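Local coordinates for putative capsular polysaccharide biosynthesis protein (Streptococcus pneumoniae serotype 4, PDB 6EWJ) that probably acts as a pyridoxal phosphate-dependent sugar aminotransferase, an essential enzyme of teichoic acid biosynthesis in the pneumococcus, at residues A[92-97]-A[358-363]; A[142-147]-A[173-178]; A[351-356]-A[365-370]. All blocks are in the same frame, centred on the assembly; numbering follows the deposited sequence.

Interaction 1: residues A[92-97]-A[358-363]; sequences ASCSVI and TAYKNL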
ATOM      1  N   ALA A  92      14.761  -1.176  -3.359  1.00 19.54           N
ATOM      2  CA  ALA A  92      13.762  -1.512  -2.359  1.00 19.91           C
ATOM      3  C   ALA A  92      14.304  -2.254  -1.102  1.00 21.37           C
ATOM      4  O   ALA A  92      13.728  -2.081  -0.017  1.00 22.58           O
ATOM      5  CB  ALA A  92      12.662  -2.286  -2.992  1.00 19.54           C
ATOM      6  N   SER A  93      15.414  -2.996  -1.236  1.00 21.94           N
ATOM      7  CA  SER A  93      16.051  -3.630  -0.065  1.00 23.51           C
ATOM      8  C   SER A  93      16.543  -2.570   0.933  1.00 23.38           C
ATOM      9  O   SER A  93      16.647  -2.862   2.115  1.00 25.55           O
ATOM     10  CB  SER A  93      17.232  -4.567  -0.453  1.00 24.23           C
ATOM     11  OG  SER A  93      17.007  -5.304  -1.659  1.00 25.61           O
ATOM     12  N   CYS A  94      16.899  -1.397   0.440  1.00 22.65           N
ATOM     13  CA  CYS A  94      17.532  -0.348   1.202  1.00 21.64           C
ATOM     14  C   CYS A  94      16.628   0.807   1.581  1.00 20.80           C
ATOM     15  O   CYS A  94      16.757   1.375   2.682  1.00 20.70           O
ATOM     16  CB  CYS A  94      18.727   0.166   0.407  1.00 22.48           C
ATOM     17  SG  CYS A  94      19.874   1.171   1.408  1.00 24.62           S
ATOM     18  N   SER A  95      15.747   1.193   0.663  1.00 19.20           N
ATOM     19  CA  SER A  95      14.861   2.325   0.880  1.00 19.05           C
ATOM     20  C   SER A  95      14.016   2.181   2.136  1.00 18.52           C
ATOM     21  O   SER A  95      13.784   3.156   2.842  1.00 19.47           O
ATOM     22  CB  SER A  95      13.915   2.505  -0.302  1.00 18.72           C
ATOM     23  OG  SER A  95      13.098   1.383  -0.482  1.00 17.65           O
ATOM     24  N   VAL A  96      13.618   0.968   2.452  1.00 17.12           N
ATOM     25  CA  VAL A  96      12.810   0.744   3.665  1.00 17.11           C
ATOM     26  C   VAL A  96      13.553   1.077   4.955  1.00 17.69           C
ATOM     27  O   VAL A  96      12.933   1.399   5.956  1.00 18.14           O
ATOM     28  CB  VAL A  96      12.241  -0.709   3.725  1.00 16.44           C
ATOM     29  CG1 VAL A  96      11.350  -1.025   2.506  1.00 15.87           C
ATOM     30  CG2 VAL A  96      13.317  -1.732   3.876  1.00 16.57           C
ATOM     31  N   ILE A  97      14.885   0.964   4.928  1.00 18.04           N
ATOM     32  CA  ILE A  97      15.723   1.314   6.064  1.00 18.78           C
ATOM     33  C   ILE A  97      15.565   2.789   6.325  1.00 19.73           C
ATOM     34  O   ILE A  97      15.357   3.226   7.483  1.00 20.50           O
ATOM     35  CB  ILE A  97      17.194   0.992   5.808  1.00 19.06           C
ATOM     36  CG1 ILE A  97      17.368  -0.518   5.507  1.00 18.76           C
ATOM     37  CG2 ILE A  97      18.034   1.407   7.008  1.00 19.80           C
ATOM     38  CD1 ILE A  97      18.688  -0.877   4.886  1.00 19.26           C
ATOM     39  N   THR A 358      21.502   8.246  -7.504  1.00 20.47           N
ATOM     40  CA  THR A 358      21.426   9.561  -6.872  1.00 21.28           C
ATOM     41  C   THR A 358      20.969   9.581  -5.420  1.00 20.96           C
ATOM     42  O   THR A 358      21.598  10.223  -4.596  1.00 22.13           O
ATOM     43  CB  THR A 358      20.534  10.483  -7.748  1.00 21.67           C
ATOM     44  OG1 THR A 358      21.150  10.609  -9.045  1.00 21.42           O
ATOM     45  CG2 THR A 358      20.254  11.869  -7.116  1.00 22.37           C
ATOM     46  N   ALA A 359      19.917   8.845  -5.097  1.00 20.47           N
ATOM     47  CA  ALA A 359      19.402   8.821  -3.742  1.00 20.86           C
ATOM     48  C   ALA A 359      20.439   8.428  -2.702  1.00 21.48           C
ATOM     49  O   ALA A 359      20.472   8.999  -1.611  1.00 21.77           O
ATOM     50  CB  ALA A 359      18.206   7.874  -3.670  1.00 19.98           C
ATOM     51  N   TYR A 360      21.284   7.438  -3.042  1.00 21.76           N
ATOM     52  CA  TYR A 360      22.253   6.903  -2.089  1.00 22.44           C
ATOM     53  C   TYR A 360      23.568   7.670  -2.135  1.00 24.32           C
ATOM     54  O   TYR A 360      24.217   7.896  -1.099  1.00 24.63           O
ATOM     55  CB  TYR A 360      22.427   5.389  -2.308  1.00 21.98           C
ATOM     56  CG  TYR A 360      21.090   4.691  -2.122  1.00 20.80           C
ATOM     57  CD1 TYR A 360      20.491   4.673  -0.903  1.00 21.10           C
ATOM     58  CD2 TYR A 360      20.385   4.160  -3.211  1.00 20.38           C
ATOM     59  CE1 TYR A 360      19.240   4.065  -0.714  1.00 20.56           C
ATOM     60  CE2 TYR A 360      19.125   3.549  -3.044  1.00 20.04           C
ATOM     61  CZ  TYR A 360      18.559   3.495  -1.799  1.00 19.99           C
ATOM     62  OH  TYR A 360      17.309   2.932  -1.589  1.00 19.26           O
ATOM     63  N   LYS A 361      23.942   8.115  -3.320  1.00 25.66           N
ATOM     64  CA  LYS A 361      24.982   9.156  -3.468  1.00 27.92           C
ATOM     65  C   LYS A 361      24.697  10.306  -2.521  1.00 28.63           C
ATOM     66  O   LYS A 361      25.614  10.837  -1.847  1.00 28.38           O
ATOM     67  CB  LYS A 361      24.933   9.705  -4.903  1.00 29.23           C
ATOM     68  CG  LYS A 361      25.792   8.992  -5.926  1.00 30.65           C
ATOM     69  CD  LYS A 361      25.611   9.635  -7.330  1.00 32.49           C
ATOM     70  CE  LYS A 361      26.877   9.840  -8.105  1.00 34.36           C
ATOM     71  NZ  LYS A 361      26.639   9.797  -9.589  1.00 34.96           N
ATOM     72  N   ASN A 362      23.436  10.755  -2.534  1.00 29.00           N
ATOM     73  CA  ASN A 362      23.013  11.896  -1.718  1.00 29.91           C
ATOM     74  C   ASN A 362      23.079  11.637  -0.230  1.00 29.50           C
ATOM     75  O   ASN A 362      23.123  12.560   0.550  1.00 30.24           O
ATOM     76  CB  ASN A 362      21.607  12.347  -2.133  1.00 30.73           C
ATOM     77  CG  ASN A 362      21.612  13.193  -3.425  1.00 31.87           C
ATOM     78  OD1 ASN A 362      22.658  13.486  -3.966  1.00 31.81           O
ATOM     79  ND2 ASN A 362      20.424  13.506  -3.939  1.00 32.41           N
ATOM     80  N   LEU A 363      23.082  10.373   0.162  1.00 28.56           N
ATOM     81  CA  LEU A 363      23.300   9.976   1.566  1.00 28.62           C
ATOM     82  C   LEU A 363      24.757   9.648   1.917  1.00 28.83           C
ATOM     83  O   LEU A 363      25.029   9.095   2.962  1.00 29.43           O
ATOM     84  CB  LEU A 363      22.378   8.797   1.882  1.00 27.65           C
ATOM     85  CG  LEU A 363      20.888   9.107   1.778  1.00 27.30           C
ATOM     86  CD1 LEU A 363      20.084   7.803   1.902  1.00 26.49           C
ATOM     87  CD2 LEU A 363      20.399  10.134   2.800  1.00 28.51           C
TER
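Tyr360 reaches out of the short helix 358-361 and sets its ring against Cys94 and Ser95 on helix 92-99, the one side chain of 358-363 to bridge the gap. Its length is what suits it to the place, because the backbones stay well apart: the nearest CA atoms, those of Ser95 and Ala359, are 9.2 Å from each other.

The first kind of contact is sulfur-aromatic. Cys94 SG lies 4.5 Å from the centroid of the Tyr360 ring and approaches obliquely, 44° off the ring normal, with CE1 of Tyr360 its nearest ring atom at 3.6 Å. Cys94 carries SG anti to its own backbone N (chi1 -165°), which brings the sulfur to the ring, while its CB sits 3.7 Å from Tyr360 OH. A small, polarisable thiol fits well between an aromatic ring and the sheet, and Cys94 also touches Val85 and Pro104.

The second kind is polar proximity without a bond. Tyr360 OH comes within 3.2 Å of Ser95 N, near the ring plane, but the angle is poor; the hydroxyl is hydrogen-bonded instead to Thr91 OG1, just ahead of the segment. A small side chain such as that of Ser95 suits so tight a place.

Pro260 of the second subunit packs on both Ser95 and Tyr360. The arrangement is a buried helix-to-helix contact at the dimer interface of a DegT/DnrJ/EryC1-family protein, near the cofactor-binding Thr65.

Interaction 2: residues A[142-147]-A[173-178]; sequences CDYDRL and IVSDSA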
ATOM      1  N   CYS A 142      21.546 -17.110  -0.134  1.00 22.14           N
ATOM      2  CA  CYS A 142      22.852 -16.875   0.489  1.00 22.93           C
ATOM      3  C   CYS A 142      23.393 -17.990   1.442  1.00 23.79           C
ATOM      4  O   CYS A 142      22.693 -18.920   1.821  1.00 23.41           O
ATOM      5  CB  CYS A 142      22.838 -15.556   1.233  1.00 22.86           C
ATOM      6  SG  CYS A 142      22.624 -14.148   0.076  1.00 23.02           S
ATOM      7  N   ASP A 143      24.645 -17.839   1.836  1.00 24.28           N
ATOM      8  CA  ASP A 143      25.362 -18.790   2.721  1.00 26.20           C
ATOM      9  C   ASP A 143      24.882 -18.552   4.154  1.00 26.07           C
ATOM     10  O   ASP A 143      25.520 -17.834   4.934  1.00 25.73           O
ATOM     11  CB  ASP A 143      26.876 -18.482   2.546  1.00 27.15           C
ATOM     12  CG  ASP A 143      27.795 -19.427   3.249  1.00 29.26           C
ATOM     13  OD1 ASP A 143      27.362 -20.395   3.895  1.00 29.94           O
ATOM     14  OD2 ASP A 143      29.019 -19.115   3.192  1.00 30.67           O
ATOM     15  N   TYR A 144      23.715 -19.111   4.484  1.00 26.36           N
ATOM     16  CA  TYR A 144      23.113 -18.866   5.807  1.00 26.82           C
ATOM     17  C   TYR A 144      23.928 -19.446   6.961  1.00 28.34           C
ATOM     18  O   TYR A 144      23.977 -18.834   8.015  1.00 28.43           O
ATOM     19  CB  TYR A 144      21.624 -19.219   5.849  1.00 26.63           C
ATOM     20  CG  TYR A 144      20.803 -18.073   5.335  1.00 25.79           C
ATOM     21  CD1 TYR A 144      20.530 -17.943   3.980  1.00 25.48           C
ATOM     22  CD2 TYR A 144      20.373 -17.057   6.204  1.00 25.28           C
ATOM     23  CE1 TYR A 144      19.789 -16.868   3.499  1.00 24.15           C
ATOM     24  CE2 TYR A 144      19.651 -15.969   5.735  1.00 24.70           C
ATOM     25  CZ  TYR A 144      19.361 -15.885   4.388  1.00 24.20           C
ATOM     26  OH  TYR A 144      18.670 -14.809   3.903  1.00 24.08           O
ATOM     27  N   ASP A 145      24.613 -20.574   6.771  1.00 29.73           N
ATOM     28  CA  ASP A 145      25.480 -21.060   7.818  1.00 32.25           C
ATOM     29  C   ASP A 145      26.511 -20.010   8.212  1.00 32.06           C
ATOM     30  O   ASP A 145      26.739 -19.807   9.393  1.00 32.85           O
ATOM     31  CB  ASP A 145      26.190 -22.370   7.436  1.00 33.70           C
ATOM     32  CG  ASP A 145      25.220 -23.570   7.379  1.00 34.90           C
ATOM     33  OD1 ASP A 145      24.050 -23.445   7.763  1.00 34.66           O
ATOM     34  OD2 ASP A 145      25.677 -24.643   6.924  1.00 37.71           O
ATOM     35  N   ARG A 146      27.119 -19.363   7.233  1.00 30.81           N
ATOM     36  CA  ARG A 146      28.091 -18.311   7.521  1.00 31.22           C
ATOM     37  C   ARG A 146      27.428 -17.072   8.144  1.00 30.56           C
ATOM     38  O   ARG A 146      27.886 -16.552   9.157  1.00 31.16           O
ATOM     39  CB  ARG A 146      28.832 -17.909   6.261  1.00 31.48           C
ATOM     40  CG  ARG A 146      29.913 -16.863   6.479  1.00 32.04           C
ATOM     41  CD  ARG A 146      31.001 -17.331   7.460  1.00 33.85           C
ATOM     42  NE  ARG A 146      31.866 -16.218   7.854  1.00 35.11           N
ATOM     43  CZ  ARG A 146      32.854 -15.705   7.126  1.00 34.84           C
ATOM     44  NH1 ARG A 146      33.144 -16.178   5.922  1.00 34.62           N
ATOM     45  NH2 ARG A 146      33.549 -14.679   7.615  1.00 35.74           N
ATOM     46  N   LEU A 147      26.329 -16.633   7.563  1.00 29.25           N
ATOM     47  CA  LEU A 147      25.576 -15.478   8.146  1.00 29.30           C
ATOM     48  C   LEU A 147      25.222 -15.670   9.627  1.00 30.28           C
ATOM     49  O   LEU A 147      25.487 -14.798  10.434  1.00 29.66           O
ATOM     50  CB  LEU A 147      24.310 -15.211   7.341  1.00 27.77           C
ATOM     51  CG  LEU A 147      24.561 -14.470   6.044  1.00 27.43           C
ATOM     52  CD1 LEU A 147      23.439 -14.662   5.014  1.00 26.59           C
ATOM     53  CD2 LEU A 147      24.721 -12.973   6.398  1.00 27.44           C
ATOM     54  N   ILE A 173      18.310 -11.598  11.168  1.00 22.83           N
ATOM     55  CA  ILE A 173      18.601 -11.759   9.762  1.00 22.09           C
ATOM     56  C   ILE A 173      17.332 -11.859   8.992  1.00 21.16           C
ATOM     57  O   ILE A 173      16.576 -12.782   9.211  1.00 21.29           O
ATOM     58  CB  ILE A 173      19.501 -12.974   9.467  1.00 22.57           C
ATOM     59  CG1 ILE A 173      20.801 -12.856  10.264  1.00 23.37           C
ATOM     60  CG2 ILE A 173      19.803 -13.022   7.976  1.00 21.86           C
ATOM     61  CD1 ILE A 173      21.741 -14.027  10.097  1.00 24.24           C
ATOM     62  N   VAL A 174      17.123 -10.900   8.081  1.00 20.44           N
ATOM     63  CA  VAL A 174      15.890 -10.777   7.324  1.00 19.61           C
ATOM     64  C   VAL A 174      16.212 -11.000   5.864  1.00 19.73           C
ATOM     65  O   VAL A 174      16.862 -10.158   5.221  1.00 20.09           O
ATOM     66  CB  VAL A 174      15.271  -9.392   7.485  1.00 19.04           C
ATOM     67  CG1 VAL A 174      14.047  -9.236   6.590  1.00 18.22           C
ATOM     68  CG2 VAL A 174      14.954  -9.143   8.956  1.00 19.54           C
ATOM     69  N   SER A 175      15.697 -12.083   5.308  1.00 19.56           N
ATOM     70  CA  SER A 175      15.894 -12.391   3.897  1.00 19.26           C
ATOM     71  C   SER A 175      15.043 -11.540   2.959  1.00 18.80           C
ATOM     72  O   SER A 175      13.787 -11.576   3.052  1.00 18.27           O
ATOM     73  CB  SER A 175      15.555 -13.866   3.612  1.00 19.34           C
ATOM     74  OG  SER A 175      15.600 -14.095   2.190  1.00 19.60           O
ATOM     75  N   ASP A 176      15.690 -10.826   2.029  1.00 18.53           N
ATOM     76  CA  ASP A 176      14.987 -10.345   0.861  1.00 18.65           C
ATOM     77  C   ASP A 176      14.886 -11.432  -0.182  1.00 18.21           C
ATOM     78  O   ASP A 176      15.796 -11.627  -0.993  1.00 18.34           O
ATOM     79  CB  ASP A 176      15.622  -9.081   0.282  1.00 18.85           C
ATOM     80  CG  ASP A 176      14.880  -8.565  -0.934  1.00 18.96           C
ATOM     81  OD1 ASP A 176      13.915  -9.209  -1.412  1.00 18.60           O
ATOM     82  OD2 ASP A 176      15.266  -7.487  -1.459  1.00 19.69           O
ATOM     83  N   SER A 177      13.770 -12.175  -0.117  1.00 18.35           N
ATOM     84  CA  SER A 177      13.444 -13.267  -1.062  1.00 18.16           C
ATOM     85  C   SER A 177      12.457 -12.867  -2.164  1.00 17.37           C
ATOM     86  O   SER A 177      11.647 -13.667  -2.635  1.00 17.58           O
ATOM     87  CB  SER A 177      12.919 -14.471  -0.300  1.00 19.10           C
ATOM     88  OG  SER A 177      13.991 -15.129   0.340  1.00 20.23           O
ATOM     89  N   ALA A 178      12.543 -11.638  -2.617  1.00 17.06           N
ATOM     90  CA  ALA A 178      11.706 -11.223  -3.709  1.00 17.11           C
ATOM     91  C   ALA A 178      11.860 -12.209  -4.900  1.00 17.43           C
ATOM     92  O   ALA A 178      10.910 -12.454  -5.601  1.00 17.14           O
ATOM     93  CB  ALA A 178      12.011  -9.770  -4.108  1.00 17.04           C
TER
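A beta-alpha-beta crossover links the adjacent parallel strands 129-132 and 172-177 by way of helix 144-153, and here the first turn of that helix packs on the second strand, Tyr144 and Leu147 meeting Ile173 and Ser175. As side chains, Tyr144 and Ile173 run antiparallel to one another: the methyl CG2 of Ile173 comes to the edge of the phenol ring, near its plane, 3.7 Å from Tyr144 CE2. The other arm of the isoleucine reaches the helix, with CD1 3.9 Å from Leu147 CB and 3.8 Å from Leu147 O. Its first torsion (chi1 -57°) directs CG1 anti to the carbonyl carbon, and the branched side chain can thereby serve both helix residues at once.

Leu147 also turns back on its own helix, its CD1 lying 4.0 Å above the plane of the Tyr144 ring and over its centre. The tyrosine is thus gripped on a face by leucine and at an edge by isoleucine, apolar surroundings that suit its ring. Its polar end lies by Ser175, where Tyr144 OH is 3.3 Å from Ser175 CB. Both hydroxyls, Tyr144 OH and Ser175 OG, hydrogen-bond to Glu136 OE2, which satisfies them in this buried place and ties helix to strand indirectly.

Within the sheet, 172-177 also runs parallel to 196-200. Helix 118-124 backs Leu147 through Tyr118 and Leu121, while Val174, pointing away from this contact, is met by helix 64-74 on the other face.

Interaction 3: residues A[351-356]-A[365-370]; sequences YKPLPL and FDMTNY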
ATOM      1  N   TYR A 351      22.522  -5.573 -10.924  1.00 22.01           N
ATOM      2  CA  TYR A 351      21.920  -4.226 -10.843  1.00 21.86           C
ATOM      3  C   TYR A 351      23.031  -3.218 -10.804  1.00 22.50           C
ATOM      4  O   TYR A 351      24.176  -3.551 -10.574  1.00 22.34           O
ATOM      5  CB  TYR A 351      21.198  -4.009  -9.537  1.00 21.78           C
ATOM      6  CG  TYR A 351      19.989  -4.852  -9.241  1.00 21.41           C
ATOM      7  CD1 TYR A 351      18.741  -4.469  -9.683  1.00 21.16           C
ATOM      8  CD2 TYR A 351      20.093  -6.038  -8.480  1.00 21.46           C
ATOM      9  CE1 TYR A 351      17.601  -5.233  -9.385  1.00 21.20           C
ATOM     10  CE2 TYR A 351      18.944  -6.795  -8.183  1.00 21.50           C
ATOM     11  CZ  TYR A 351      17.696  -6.366  -8.646  1.00 20.95           C
ATOM     12  OH  TYR A 351      16.507  -7.110  -8.357  1.00 20.81           O
ATOM     13  N   LYS A 352      22.680  -1.953 -11.053  1.00 23.15           N
ATOM     14  CA  LYS A 352      23.520  -0.858 -10.664  1.00 23.38           C
ATOM     15  C   LYS A 352      23.718  -0.980  -9.176  1.00 22.14           C
ATOM     16  O   LYS A 352      22.754  -1.155  -8.472  1.00 23.08           O
ATOM     17  CB  LYS A 352      22.808   0.473 -10.901  1.00 24.15           C
ATOM     18  CG  LYS A 352      22.742   0.871 -12.327  1.00 25.25           C
ATOM     19  CD  LYS A 352      22.371   2.359 -12.420  1.00 25.74           C
ATOM     20  CE  LYS A 352      22.505   2.829 -13.826  1.00 27.07           C
ATOM     21  NZ  LYS A 352      21.976   4.228 -13.976  1.00 27.36           N
ATOM     22  N   PRO A 353      24.966  -0.874  -8.674  1.00 21.30           N
ATOM     23  CA  PRO A 353      25.144  -0.916  -7.245  1.00 20.23           C
ATOM     24  C   PRO A 353      24.469   0.341  -6.673  1.00 19.74           C
ATOM     25  O   PRO A 353      24.429   1.377  -7.344  1.00 19.77           O
ATOM     26  CB  PRO A 353      26.662  -0.804  -7.071  1.00 20.80           C
ATOM     27  CG  PRO A 353      27.210  -1.316  -8.345  1.00 21.41           C
ATOM     28  CD  PRO A 353      26.248  -0.870  -9.387  1.00 21.52           C
ATOM     29  N   LEU A 354      23.967   0.232  -5.455  1.00 19.14           N
ATOM     30  CA  LEU A 354      23.223   1.334  -4.823  1.00 18.76           C
ATOM     31  C   LEU A 354      23.976   2.675  -4.860  1.00 19.43           C
ATOM     32  O   LEU A 354      23.362   3.656  -5.171  1.00 18.86           O
ATOM     33  CB  LEU A 354      22.838   0.966  -3.408  1.00 18.79           C
ATOM     34  CG  LEU A 354      21.903  -0.271  -3.343  1.00 18.23           C
ATOM     35  CD1 LEU A 354      21.507  -0.467  -1.896  1.00 18.36           C
ATOM     36  CD2 LEU A 354      20.623  -0.171  -4.170  1.00 17.80           C
ATOM     37  N   PRO A 355      25.321   2.671  -4.624  1.00 19.76           N
ATOM     38  CA  PRO A 355      26.085   3.910  -4.645  1.00 21.16           C
ATOM     39  C   PRO A 355      26.121   4.610  -5.979  1.00 21.52           C
ATOM     40  O   PRO A 355      26.465   5.756  -5.985  1.00 21.98           O
ATOM     41  CB  PRO A 355      27.485   3.470  -4.228  1.00 21.28           C
ATOM     42  CG  PRO A 355      27.258   2.245  -3.419  1.00 20.64           C
ATOM     43  CD  PRO A 355      26.152   1.557  -4.116  1.00 19.99           C
ATOM     44  N   LEU A 356      25.694   3.951  -7.075  1.00 21.80           N
ATOM     45  CA  LEU A 356      25.569   4.657  -8.365  1.00 22.26           C
ATOM     46  C   LEU A 356      24.328   5.531  -8.453  1.00 21.95           C
ATOM     47  O   LEU A 356      24.304   6.431  -9.263  1.00 22.23           O
ATOM     48  CB  LEU A 356      25.583   3.708  -9.565  1.00 22.64           C
ATOM     49  CG  LEU A 356      26.919   3.048 -10.006  1.00 23.40           C
ATOM     50  CD1 LEU A 356      26.740   2.325 -11.340  1.00 23.60           C
ATOM     51  CD2 LEU A 356      28.023   4.059 -10.131  1.00 23.99           C
ATOM     52  N   PHE A 365      26.989   7.650   0.196  1.00 26.22           N
ATOM     53  CA  PHE A 365      27.578   6.395  -0.279  1.00 25.39           C
ATOM     54  C   PHE A 365      28.389   6.585  -1.551  1.00 25.98           C
ATOM     55  O   PHE A 365      27.981   7.302  -2.462  1.00 27.15           O
ATOM     56  CB  PHE A 365      26.514   5.324  -0.448  1.00 24.20           C
ATOM     57  CG  PHE A 365      25.864   4.959   0.838  1.00 23.70           C
ATOM     58  CD1 PHE A 365      26.453   4.041   1.703  1.00 23.71           C
ATOM     59  CD2 PHE A 365      24.697   5.593   1.238  1.00 23.28           C
ATOM     60  CE1 PHE A 365      25.825   3.725   2.904  1.00 23.79           C
ATOM     61  CE2 PHE A 365      24.112   5.323   2.459  1.00 23.31           C
ATOM     62  CZ  PHE A 365      24.669   4.396   3.292  1.00 23.35           C
ATOM     63  N   ASP A 366      29.552   5.952  -1.597  1.00 25.65           N
ATOM     64  CA  ASP A 366      30.557   6.232  -2.641  1.00 26.27           C
ATOM     65  C   ASP A 366      30.981   4.917  -3.315  1.00 25.30           C
ATOM     66  O   ASP A 366      31.449   4.012  -2.637  1.00 25.08           O
ATOM     67  CB  ASP A 366      31.746   6.938  -1.990  1.00 27.84           C
ATOM     68  CG  ASP A 366      32.811   7.346  -2.972  1.00 28.66           C
ATOM     69  OD1 ASP A 366      32.886   6.833  -4.109  1.00 28.20           O
ATOM     70  OD2 ASP A 366      33.614   8.207  -2.572  1.00 31.81           O
ATOM     71  N   MET A 367      30.763   4.840  -4.621  1.00 24.69           N
ATOM     72  CA  MET A 367      31.034   3.659  -5.431  1.00 24.58           C
ATOM     73  C   MET A 367      32.448   3.121  -5.289  1.00 25.16           C
ATOM     74  O   MET A 367      32.638   1.887  -5.321  1.00 24.35           O
ATOM     75  CB  MET A 367      30.753   3.923  -6.928  1.00 24.62           C
ATOM     76  CG  MET A 367      30.687   2.646  -7.783  1.00 24.19           C
ATOM     77  SD  MET A 367      29.242   1.554  -7.446  1.00 23.35           S
ATOM     78  CE  MET A 367      29.893   0.368  -6.268  1.00 23.35           C
ATOM     79  N   THR A 368      33.411   4.024  -5.078  1.00 25.65           N
ATOM     80  CA  THR A 368      34.817   3.609  -4.919  1.00 26.53           C
ATOM     81  C   THR A 368      35.048   2.734  -3.677  1.00 26.41           C
ATOM     82  O   THR A 368      36.058   2.048  -3.594  1.00 26.58           O
ATOM     83  CB  THR A 368      35.806   4.819  -4.898  1.00 27.74           C
ATOM     84  OG1 THR A 368      35.555   5.652  -3.752  1.00 27.75           O
ATOM     85  CG2 THR A 368      35.677   5.665  -6.187  1.00 28.29           C
ATOM     86  N   ASN A 369      34.124   2.761  -2.707  1.00 26.20           N
ATOM     87  CA  ASN A 369      34.186   1.855  -1.528  1.00 26.34           C
ATOM     88  C   ASN A 369      33.748   0.427  -1.775  1.00 25.34           C
ATOM     89  O   ASN A 369      33.922  -0.429  -0.901  1.00 25.38           O
ATOM     90  CB  ASN A 369      33.383   2.422  -0.339  1.00 26.63           C
ATOM     91  CG  ASN A 369      34.025   3.640   0.306  1.00 27.88           C
ATOM     92  OD1 ASN A 369      33.345   4.652   0.553  1.00 28.17           O
ATOM     93  ND2 ASN A 369      35.302   3.570   0.569  1.00 28.42           N
ATOM     94  N   TYR A 370      33.140   0.157  -2.933  1.00 24.53           N
ATOM     95  CA  TYR A 370      32.539  -1.142  -3.216  1.00 23.95           C
ATOM     96  C   TYR A 370      32.920  -1.613  -4.600  1.00 23.36           C
ATOM     97  O   TYR A 370      32.054  -1.833  -5.443  1.00 22.03           O
ATOM     98  CB  TYR A 370      30.984  -1.076  -3.029  1.00 23.53           C
ATOM     99  CG  TYR A 370      30.561  -0.291  -1.833  1.00 24.27           C
ATOM    100  CD1 TYR A 370      30.473  -0.876  -0.571  1.00 24.75           C
ATOM    101  CD2 TYR A 370      30.213   1.052  -1.949  1.00 25.21           C
ATOM    102  CE1 TYR A 370      30.133  -0.139   0.551  1.00 25.65           C
ATOM    103  CE2 TYR A 370      29.807   1.786  -0.833  1.00 25.68           C
ATOM    104  CZ  TYR A 370      29.787   1.189   0.413  1.00 26.05           C
ATOM    105  OH  TYR A 370      29.452   1.942   1.538  1.00 28.00           O
TER
HETATM  106  O   HOH W   1      28.900   6.940  -5.898  1.00 14.72           O
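Pro355 points into Met367 at the centre of this contact, where their CA atoms are only 5.0 Å apart. The proline ring leans on the backbone, its CB 3.6 Å from Met367 N. At its far end Pro355 CG stands 3.5 Å from Tyr370 CD2, the two side chains crossing at about a right angle and the approach to the phenol ring being oblique. Compact, and held rigid by its ring, proline is well suited to such close quarters, and it also puts its CB 4.3 Å from Phe365 CB.

Met367 curls its thioether over Pro353, which it crosses at about a right angle. CG is anti to the backbone N (chi1 -166°), and the chain then bends at chi2 and chi3 to bring SD and CE of Met367 both to 3.5 Å from Pro353 CB. Leu356 meets the same methionine more obliquely, its CG 3.8 Å from Met367 SD and its CD2 as near to Met367 CG. The flexible methionine can thus follow a surface made of two quite different shapes.

A water joins the backbones, donating to Pro355 O and accepting from Met367 N. On the far segment Asp366 OD1 receives Thr368 N from 41° above the carboxylate plane, an Asx turn that starts the 3-10 segment 367-369.

Met106 of strand 103-107 touches Pro355, Phe365 and Tyr370 alike, and Phe377 of helix 371-378 touches Pro353 and Leu356. Although Tyr351, at the start of 351-356, binds pyridoxal phosphate, the touching residues lie away from that site; they form two 3-10 turns, 354-356 and 367-369, either side of helix 358-361 in the chain.

How the interactions relate
Interactions 1 and 3 share a neighbourhood, their centres about 11 Å apart: Tyr360 O lies 3.1 Å from Phe365 N, a probable hydrogen bond, and Cys94 CB packs 3.7 Å from Leu354 CD1. Their segments alternate along the chain, and both contacts touch the second subunit. Interaction 2 is nested inside the loop closed by interaction 1 and joins it through Ser93 OG and Asp176 OD2, 2.8 Å apart and probably hydrogen-bonded, though their centres are about 20 Å apart. It does not touch interaction 3. Interaction 1 lies nearest the cofactor site, vacant here, the side chains of Ser95 and Thr65 being about 5 Å apart; the touching part of interaction 3 is away from it, although its segment begins with Tyr351.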